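Local coordinates for kinesin-like protein KAR3 (Saccharomyces cerevisiae, PDB 1F9V) that acts as a kinesin motor, probably coupling ATP hydrolysis to movement along microtubules, at residues 312-317 and 332-337. The protein carries 2 engineered substitutions. Sequence-based numbering, arbitrary orientation.
Sequences TLMFVN and LRFASK. With ADP (adenosine-5'-diphosphate), chain D.
The carbonyl oxygen Leu332 O on helix 325-338 is gripped twice: Ser336 N donates to it over 2.9 Å in the usual helical bond, and Ser336 OG, hydrogen-bonded to the same Leu332 O at 2.8 Å, arrives from the opposite face of the carbonyl plane. Serine suits this place because its short hydroxyl can fold back onto its own helix and have its polarity met there. One residue earlier the helix bears on strand 311-318. Methyl CG2 of Val316, anti to the carbonyl carbon, is the branch turned onto CB of Ala335, at 3.5 Å tighter than ordinary carbon contact; the small alanine lets the helix lie close to the branched valine. Two residues earlier on the strand, the flexible thioether chain of Met314 bends at chi2 and chi3 to bring CE to the edge of the Phe334 ring, near its plane, 4.1 Å from CE1. The long, flat Phe334 side chain spans from helix to strand although its CB does not point there, CG being anti to the backbone N (chi1 176°); its ring also stacks with Tyr91. Strand 311-318 runs parallel between strands 4-11 and 86-91 in the central sheet of the kinesin motor domain.

Leu313 takes part in an ADP site distinct from the one that holds the P-loop residue Lys98. Adenine N6 donates to Thr312 O at 3.1 Å in a nearly straight bond (158°). The branched leucine gives the base an apolar surface, Leu313 CD1 lying 3.9 Å from adenine C2. Replacing Leu313 by an alanine removes this branch, and the base would probably have a gap beside C2 and be less firmly placed. Between 312-317 and 332-337 the contacts are thus apolar, whereas at the base a backbone carbonyl takes the amino hydrogen and Leu313 packs against the ring.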
ATOM      1  N   THR A 312      -4.274   5.600  -6.713  1.00  8.44           N
ATOM      2  CA  THR A 312      -3.295   5.138  -5.746  1.00  8.78           C
ATOM      3  C   THR A 312      -3.604   5.606  -4.334  1.00  7.73           C
ATOM      4  O   THR A 312      -4.011   6.745  -4.127  1.00  8.54           O
ATOM      5  CB  THR A 312      -1.890   5.633  -6.133  1.00 10.69           C
ATOM      6  OG1 THR A 312      -1.494   4.990  -7.352  1.00 13.60           O
ATOM      7  CG2 THR A 312      -0.877   5.316  -5.036  1.00 10.30           C
ATOM      8  N   LEU A 313      -3.409   4.706  -3.378  1.00  7.60           N
ATOM      9  CA  LEU A 313      -3.629   5.015  -1.973  1.00  8.22           C
ATOM     10  C   LEU A 313      -2.374   4.651  -1.191  1.00  8.14           C
ATOM     11  O   LEU A 313      -1.924   3.505  -1.223  1.00  8.27           O
ATOM     12  CB  LEU A 313      -4.818   4.221  -1.418  1.00  8.36           C
ATOM     13  CG  LEU A 313      -4.936   4.191   0.114  1.00  8.87           C
ATOM     14  CD1 LEU A 313      -5.146   5.607   0.645  1.00 10.54           C
ATOM     15  CD2 LEU A 313      -6.094   3.284   0.524  1.00  9.45           C
ATOM     16  N   MET A 314      -1.794   5.638  -0.517  1.00  8.39           N
ATOM     17  CA  MET A 314      -0.618   5.401   0.313  1.00  9.72           C
ATOM     18  C   MET A 314      -1.188   5.245   1.720  1.00  9.61           C
ATOM     19  O   MET A 314      -1.916   6.111   2.200  1.00  9.19           O
ATOM     20  CB  MET A 314       0.352   6.587   0.257  1.00 11.43           C
ATOM     21  CG  MET A 314       0.715   7.039  -1.163  1.00 14.69           C
ATOM     22  SD  MET A 314       1.581   5.766  -2.130  1.00 16.32           S
ATOM     23  CE  MET A 314       3.043   5.433  -1.044  1.00 14.34           C
ATOM     24  N   PHE A 315      -0.869   4.130   2.359  1.00  9.38           N
ATOM     25  CA  PHE A 315      -1.360   3.822   3.695  1.00  9.41           C
ATOM     26  C   PHE A 315      -0.185   3.844   4.675  1.00  8.55           C
ATOM     27  O   PHE A 315       0.593   2.893   4.738  1.00  9.43           O
ATOM     28  CB  PHE A 315      -2.016   2.433   3.666  1.00 11.75           C
ATOM     29  CG  PHE A 315      -3.116   2.260   4.662  1.00 10.51           C
ATOM     30  CD1 PHE A 315      -2.819   2.008   5.996  1.00 14.22           C
ATOM     31  CD2 PHE A 315      -4.446   2.347   4.275  1.00 12.53           C
ATOM     32  CE1 PHE A 315      -3.839   1.845   6.940  1.00 14.07           C
ATOM     33  CE2 PHE A 315      -5.472   2.185   5.208  1.00 12.99           C
ATOM     34  CZ  PHE A 315      -5.165   1.933   6.544  1.00 13.22           C
ATOM     35  N   VAL A 316      -0.059   4.924   5.443  1.00  7.42           N
ATOM     36  CA  VAL A 316       1.051   5.042   6.381  1.00  7.36           C
ATOM     37  C   VAL A 316       0.705   4.591   7.796  1.00  8.40           C
ATOM     38  O   VAL A 316      -0.103   5.208   8.496  1.00  9.38           O
ATOM     39  CB  VAL A 316       1.609   6.482   6.395  1.00  7.96           C
ATOM     40  CG1 VAL A 316       2.772   6.589   7.368  1.00  8.08           C
ATOM     41  CG2 VAL A 316       2.075   6.859   4.991  1.00 10.06           C
ATOM     42  N   ASN A 317       1.337   3.492   8.190  1.00  7.49           N
ATOM     43  CA  ASN A 317       1.144   2.877   9.490  1.00  7.85           C
ATOM     44  C   ASN A 317       2.129   3.429  10.496  1.00  8.04           C
ATOM     45  O   ASN A 317       3.321   3.543  10.210  1.00  7.24           O
ATOM     46  CB  ASN A 317       1.351   1.365   9.381  1.00  9.16           C
ATOM     47  CG  ASN A 317       0.323   0.704   8.494  1.00 10.51           C
ATOM     48  OD1 ASN A 317       0.606   0.349   7.349  1.00 10.60           O
ATOM     49  ND2 ASN A 317      -0.884   0.534   9.017  1.00  9.82           N
ATOM     50  N   LEU A 332       5.565  10.068   8.950  1.00  7.59           N
ATOM     51  CA  LEU A 332       4.603  11.125   8.671  1.00  7.90           C
ATOM     52  C   LEU A 332       5.188  12.124   7.687  1.00  8.46           C
ATOM     53  O   LEU A 332       4.461  12.726   6.893  1.00  8.67           O
ATOM     54  CB  LEU A 332       4.185  11.828   9.973  1.00  8.67           C
ATOM     55  CG  LEU A 332       3.308  10.957  10.887  1.00  9.36           C
ATOM     56  CD1 LEU A 332       3.136  11.627  12.248  1.00 10.00           C
ATOM     57  CD2 LEU A 332       1.954  10.731  10.228  1.00 10.88           C
ATOM     58  N   ARG A 333       6.504  12.303   7.729  1.00  8.13           N
ATOM     59  CA  ARG A 333       7.136  13.214   6.789  1.00  9.44           C
ATOM     60  C   ARG A 333       7.090  12.569   5.391  1.00  8.48           C
ATOM     61  O   ARG A 333       6.898  13.261   4.388  1.00  8.30           O
ATOM     62  CB  ARG A 333       8.571  13.511   7.219  1.00 11.17           C
ATOM     63  CG  ARG A 333       8.691  14.805   8.024  1.00 15.83           C
ATOM     64  CD  ARG A 333      10.123  15.060   8.486  1.00 18.63           C
ATOM     65  NE  ARG A 333      10.155  15.309   9.921  1.00 25.99           N
ATOM     66  CZ  ARG A 333      10.787  14.542  10.802  1.00 26.34           C
ATOM     67  NH1 ARG A 333      11.449  13.467  10.404  1.00 28.30           N
ATOM     68  NH2 ARG A 333      10.726  14.835  12.089  1.00 28.71           N
ATOM     69  N   PHE A 334       7.248  11.248   5.329  1.00  8.47           N
ATOM     70  CA  PHE A 334       7.163  10.559   4.040  1.00  8.57           C
ATOM     71  C   PHE A 334       5.723  10.700   3.531  1.00  8.67           C
ATOM     72  O   PHE A 334       5.491  11.032   2.366  1.00  8.96           O
ATOM     73  CB  PHE A 334       7.513   9.074   4.186  1.00  9.63           C
ATOM     74  CG  PHE A 334       7.357   8.284   2.905  1.00 11.15           C
ATOM     75  CD1 PHE A 334       6.145   7.682   2.585  1.00 10.47           C
ATOM     76  CD2 PHE A 334       8.421   8.153   2.016  1.00 11.33           C
ATOM     77  CE1 PHE A 334       5.994   6.959   1.396  1.00 11.67           C
ATOM     78  CE2 PHE A 334       8.276   7.431   0.827  1.00 11.68           C
ATOM     79  CZ  PHE A 334       7.066   6.838   0.522  1.00 10.67           C
ATOM     80  N   ALA A 335       4.757  10.446   4.412  1.00  8.63           N
ATOM     81  CA  ALA A 335       3.343  10.557   4.060  1.00  8.89           C
ATOM     82  C   ALA A 335       3.019  11.935   3.500  1.00  8.21           C
ATOM     83  O   ALA A 335       2.275  12.054   2.528  1.00  8.49           O
ATOM     84  CB  ALA A 335       2.480  10.280   5.282  1.00  9.93           C
ATOM     85  N   SER A 336       3.566  12.975   4.128  1.00  7.89           N
ATOM     86  CA  SER A 336       3.345  14.350   3.682  1.00  9.39           C
ATOM     87  C   SER A 336       3.932  14.581   2.285  1.00 10.12           C
ATOM     88  O   SER A 336       3.365  15.313   1.470  1.00 10.49           O
ATOM     89  CB  SER A 336       3.979  15.337   4.671  1.00 11.00           C
ATOM     90  OG  SER A 336       3.423  15.184   5.969  1.00 13.74           O
ATOM     91  N   LYS A 337       5.074  13.954   2.015  1.00 10.91           N
ATOM     92  CA  LYS A 337       5.714  14.094   0.714  1.00 11.21           C
ATOM     93  C   LYS A 337       4.865  13.458  -0.388  1.00 11.76           C
ATOM     94  O   LYS A 337       4.775  13.989  -1.499  1.00 10.62           O
ATOM     95  CB  LYS A 337       7.098  13.449   0.735  1.00 12.90           C
ATOM     96  CG  LYS A 337       7.775  13.426  -0.628  1.00 15.05           C
ATOM     97  CD  LYS A 337       9.107  12.701  -0.576  1.00 15.79           C
ATOM     98  CE  LYS A 337       9.767  12.676  -1.942  1.00 17.41           C
ATOM     99  NZ  LYS A 337      11.198  12.281  -1.836  1.00 20.77           N
TER
HETATM  100  PB  ADP D 998     -14.689  11.669  -3.925  1.00 45.47           P
HETATM  101  O1B ADP D 998     -14.541  13.049  -4.481  1.00 47.45           O
HETATM  102  O2B ADP D 998     -13.256  11.084  -3.415  1.00 47.20           O
HETATM  103  O3B ADP D 998     -15.700  11.638  -2.825  1.00 45.44           O
HETATM  104  PA  ADP D 998     -14.315   9.692  -6.014  1.00 40.67           P
HETATM  105  O1A ADP D 998     -15.032   9.577  -7.297  1.00 41.21           O
HETATM  106  O2A ADP D 998     -12.954  10.234  -6.189  1.00 40.15           O
HETATM  107  O3A ADP D 998     -15.109  10.681  -5.065  1.00 43.21           O
HETATM  108  O5' ADP D 998     -14.331   8.307  -5.193  1.00 38.08           O
HETATM  109  C5' ADP D 998     -15.090   8.222  -3.984  1.00 34.54           C
HETATM  110  C4' ADP D 998     -14.490   7.241  -2.977  1.00 32.26           C
HETATM  111  O4' ADP D 998     -13.647   6.220  -3.571  1.00 30.09           O
HETATM  112  C3' ADP D 998     -13.667   7.931  -1.910  1.00 31.78           C
HETATM  113  O3' ADP D 998     -14.448   8.383  -0.792  1.00 34.33           O
HETATM  114  C2' ADP D 998     -12.622   6.914  -1.527  1.00 29.61           C
HETATM  115  O2' ADP D 998     -13.038   6.084  -0.428  1.00 28.99           O
HETATM  116  C1' ADP D 998     -12.392   6.157  -2.833  1.00 26.91           C
HETATM  117  N9  ADP D 998     -11.180   6.675  -3.595  1.00 23.92           N
HETATM  118  C8  ADP D 998     -11.175   7.336  -4.769  1.00 22.34           C
HETATM  119  N7  ADP D 998      -9.904   7.605  -5.123  1.00 19.44           N
HETATM  120  C5  ADP D 998      -9.100   7.123  -4.199  1.00 20.27           C
HETATM  121  C6  ADP D 998      -7.705   7.066  -3.989  1.00 19.97           C
HETATM  122  N6  ADP D 998      -6.852   7.604  -4.881  1.00 16.04           N
HETATM  123  N1  ADP D 998      -7.203   6.461  -2.860  1.00 19.71           N
HETATM  124  C2  ADP D 998      -8.011   5.902  -1.931  1.00 20.11           C
HETATM  125  N3  ADP D 998      -9.344   5.943  -2.123  1.00 19.18           N
HETATM  126  C4  ADP D 998      -9.920   6.527  -3.211  1.00 21.44           C